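Local coordinates for chromosomal replication initiator protein dnaA (Aquifex aeolicus, PDB 1L8Q) that binds ATP and the chromosomal replication origin to initiate and regulate bacterial DNA replication, at residues Asp139-Lys144 with Arg155-Ile160. Sequence-based numbering, arbitrary orientation.
Sequences DRHPQK and RFEGGI
Glu157 reaches from the region of helix 150-157 to Gln143 and Pro142, joining that helix to the loop that follows strand 133-138 in the AAA+ domain. The glutamate is extended beyond CG: chi2 (164°) carries CD away from the backbone, and the carboxylate comes to lie beside the short 3-10 segment 142-144. Gln143 is suited to receive it: its chain bends at chi2 (-54°), and its amide can donate a hydrogen bond from NE2 to Glu157 OE2, the two side chains crossing at about a right angle. NE2 is modelled only 2.5 Å from that oxygen, so the pairing is plausible but its exact geometry is doubtful. Pro142, whose ring restrains the backbone as the 3-10 turn begins, turns its apolar side toward the helix. Its CB lies 3.8 Å from Glu157 OE2, and its CG packs 4.4 Å from Phe156 CB. Phe156 and Pro142 both also touch Phe41, so both pack on strand 40-43 of the parallel sheet. His141 approaches the same carboxylate obliquely, its CE1 4.1 Å from Glu157 OE2, while its ring meets Tyr43 edge-to-face. An alanine in place of His141 would probably leave the Tyr43 ring without its aromatic partner and the Gln143 amide without the imidazole acceptor. That bond runs 3.0 Å from Gln143 N to His141 ND1, with the donor close to the ring plane.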
loop_
_atom_site.group_PDB
_atom_site.type_symbol
_atom_site.label_atom_id
_atom_site.label_comp_id
_atom_site.label_asym_id
_atom_site.label_seq_id
_atom_site.Cartn_x
_atom_site.Cartn_y
_atom_site.Cartn_z
ATOM N N ASP A 139 7.861 4.257 0.366
ATOM C CA ASP A 139 6.453 4.556 0.463
ATOM C C ASP A 139 6.293 5.981 0.934
ATOM O O ASP A 139 5.189 6.460 1.108
ATOM C CB ASP A 139 5.725 3.580 1.417
ATOM C CG ASP A 139 6.140 3.760 2.860
ATOM O OD1 ASP A 139 7.233 4.305 3.100
ATOM O OD2 ASP A 139 5.447 3.394 3.828
ATOM N N ARG A 140 7.396 6.661 1.171
ATOM C CA ARG A 140 7.301 8.025 1.650
ATOM C C ARG A 140 8.503 8.825 1.213
ATOM O O ARG A 140 9.556 8.268 0.918
ATOM C CB ARG A 140 7.153 8.047 3.170
ATOM C CG ARG A 140 8.365 7.550 3.909
ATOM C CD ARG A 140 8.072 7.100 5.304
ATOM N NE ARG A 140 6.944 6.178 5.329
ATOM C CZ ARG A 140 6.503 5.560 6.418
ATOM N NH1 ARG A 140 7.092 5.758 7.589
ATOM N NH2 ARG A 140 5.467 4.740 6.332
ATOM N N HIS A 141 8.320 10.134 1.156
ATOM C CA HIS A 141 9.358 11.090 0.781
ATOM C C HIS A 141 10.539 10.969 1.736
ATOM O O HIS A 141 10.345 10.683 2.899
ATOM C CB HIS A 141 8.752 12.504 0.885
ATOM C CG HIS A 141 9.579 13.575 0.260
ATOM N ND1 HIS A 141 10.653 14.156 0.902
ATOM C CD2 HIS A 141 9.484 14.180 -0.949
ATOM C CE1 HIS A 141 11.196 15.057 0.103
ATOM N NE2 HIS A 141 10.506 15.088 -1.027
ATOM N N PRO A 142 11.758 11.168 1.263
ATOM C CA PRO A 142 12.928 11.116 2.160
ATOM C C PRO A 142 12.739 11.962 3.427
ATOM O O PRO A 142 13.106 11.495 4.501
ATOM C CB PRO A 142 14.053 11.655 1.298
ATOM C CG PRO A 142 13.629 11.266 -0.112
ATOM C CD PRO A 142 12.135 11.400 -0.140
ATOM N N GLN A 143 12.154 13.149 3.315
ATOM C CA GLN A 143 11.942 14.008 4.481
ATOM C C GLN A 143 11.090 13.331 5.549
ATOM O O GLN A 143 10.956 13.844 6.642
ATOM C CB GLN A 143 11.262 15.347 4.082
ATOM C CG GLN A 143 12.180 16.383 3.391
ATOM C CD GLN A 143 13.448 16.702 4.207
ATOM O OE1 GLN A 143 13.386 17.475 5.180
ATOM N NE2 GLN A 143 14.594 16.112 3.808
ATOM N N LYS A 144 10.491 12.193 5.217
ATOM C CA LYS A 144 9.639 11.496 6.160
ATOM C C LYS A 144 10.268 10.202 6.622
ATOM O O LYS A 144 9.667 9.449 7.388
ATOM C CB LYS A 144 8.279 11.227 5.553
ATOM C CG LYS A 144 7.559 12.491 5.114
ATOM C CD LYS A 144 6.064 12.400 5.351
ATOM C CE LYS A 144 5.317 13.508 4.618
ATOM N NZ LYS A 144 4.932 13.121 3.221
ATOM N N ARG A 155 22.050 12.734 0.505
ATOM C CA ARG A 155 22.443 12.067 -0.714
ATOM C C ARG A 155 21.231 11.806 -1.618
ATOM O O ARG A 155 21.251 12.138 -2.795
ATOM C CB ARG A 155 23.221 10.788 -0.410
ATOM C CG ARG A 155 24.602 11.060 0.147
ATOM C CD ARG A 155 25.694 11.050 -0.902
ATOM N NE ARG A 155 27.024 11.271 -0.341
ATOM C CZ ARG A 155 28.141 10.910 -0.959
ATOM N NH1 ARG A 155 28.063 10.314 -2.151
ATOM N NH2 ARG A 155 29.332 11.144 -0.400
ATOM N N PHE A 156 20.170 11.238 -1.069
ATOM C CA PHE A 156 19.006 10.981 -1.886
ATOM C C PHE A 156 18.558 12.319 -2.479
ATOM O O PHE A 156 18.143 12.413 -3.635
ATOM C CB PHE A 156 17.856 10.406 -1.046
ATOM C CG PHE A 156 18.171 9.096 -0.355
ATOM C CD1 PHE A 156 19.255 8.324 -0.734
ATOM C CD2 PHE A 156 17.367 8.643 0.679
ATOM C CE1 PHE A 156 19.523 7.119 -0.101
ATOM C CE2 PHE A 156 17.631 7.439 1.311
ATOM C CZ PHE A 156 18.712 6.675 0.923
ATOM N N GLU A 157 18.647 13.369 -1.688
ATOM C CA GLU A 157 18.102 14.614 -2.137
ATOM C C GLU A 157 18.957 15.303 -3.173
ATOM O O GLU A 157 18.535 16.293 -3.791
ATOM C CB GLU A 157 17.742 15.499 -0.965
ATOM C CG GLU A 157 16.339 15.222 -0.486
ATOM C CD GLU A 157 16.058 15.772 0.881
ATOM O OE1 GLU A 157 16.850 16.619 1.354
ATOM O OE2 GLU A 157 15.039 15.355 1.487
ATOM N N GLY A 158 20.141 14.752 -3.401
ATOM C CA GLY A 158 21.010 15.270 -4.421
ATOM C C GLY A 158 20.583 14.754 -5.779
ATOM O O GLY A 158 21.008 15.248 -6.818
ATOM N N GLY A 159 19.716 13.762 -5.790
ATOM C CA GLY A 159 19.297 13.196 -7.066
ATOM C C GLY A 159 17.977 13.722 -7.595
ATOM O O GLY A 159 17.745 14.936 -7.639
ATOM N N ILE A 160 17.117 12.803 -8.019
ATOM C CA ILE A 160 15.782 13.166 -8.470
ATOM C C ILE A 160 14.704 12.395 -7.716
ATOM O O ILE A 160 14.716 11.163 -7.657
ATOM C CB ILE A 160 15.625 13.012 -10.007
ATOM C CG1 ILE A 160 14.207 13.409 -10.436
ATOM C CG2 ILE A 160 15.954 11.606 -10.464
ATOM C CD1 ILE A 160 14.118 13.945 -11.868
#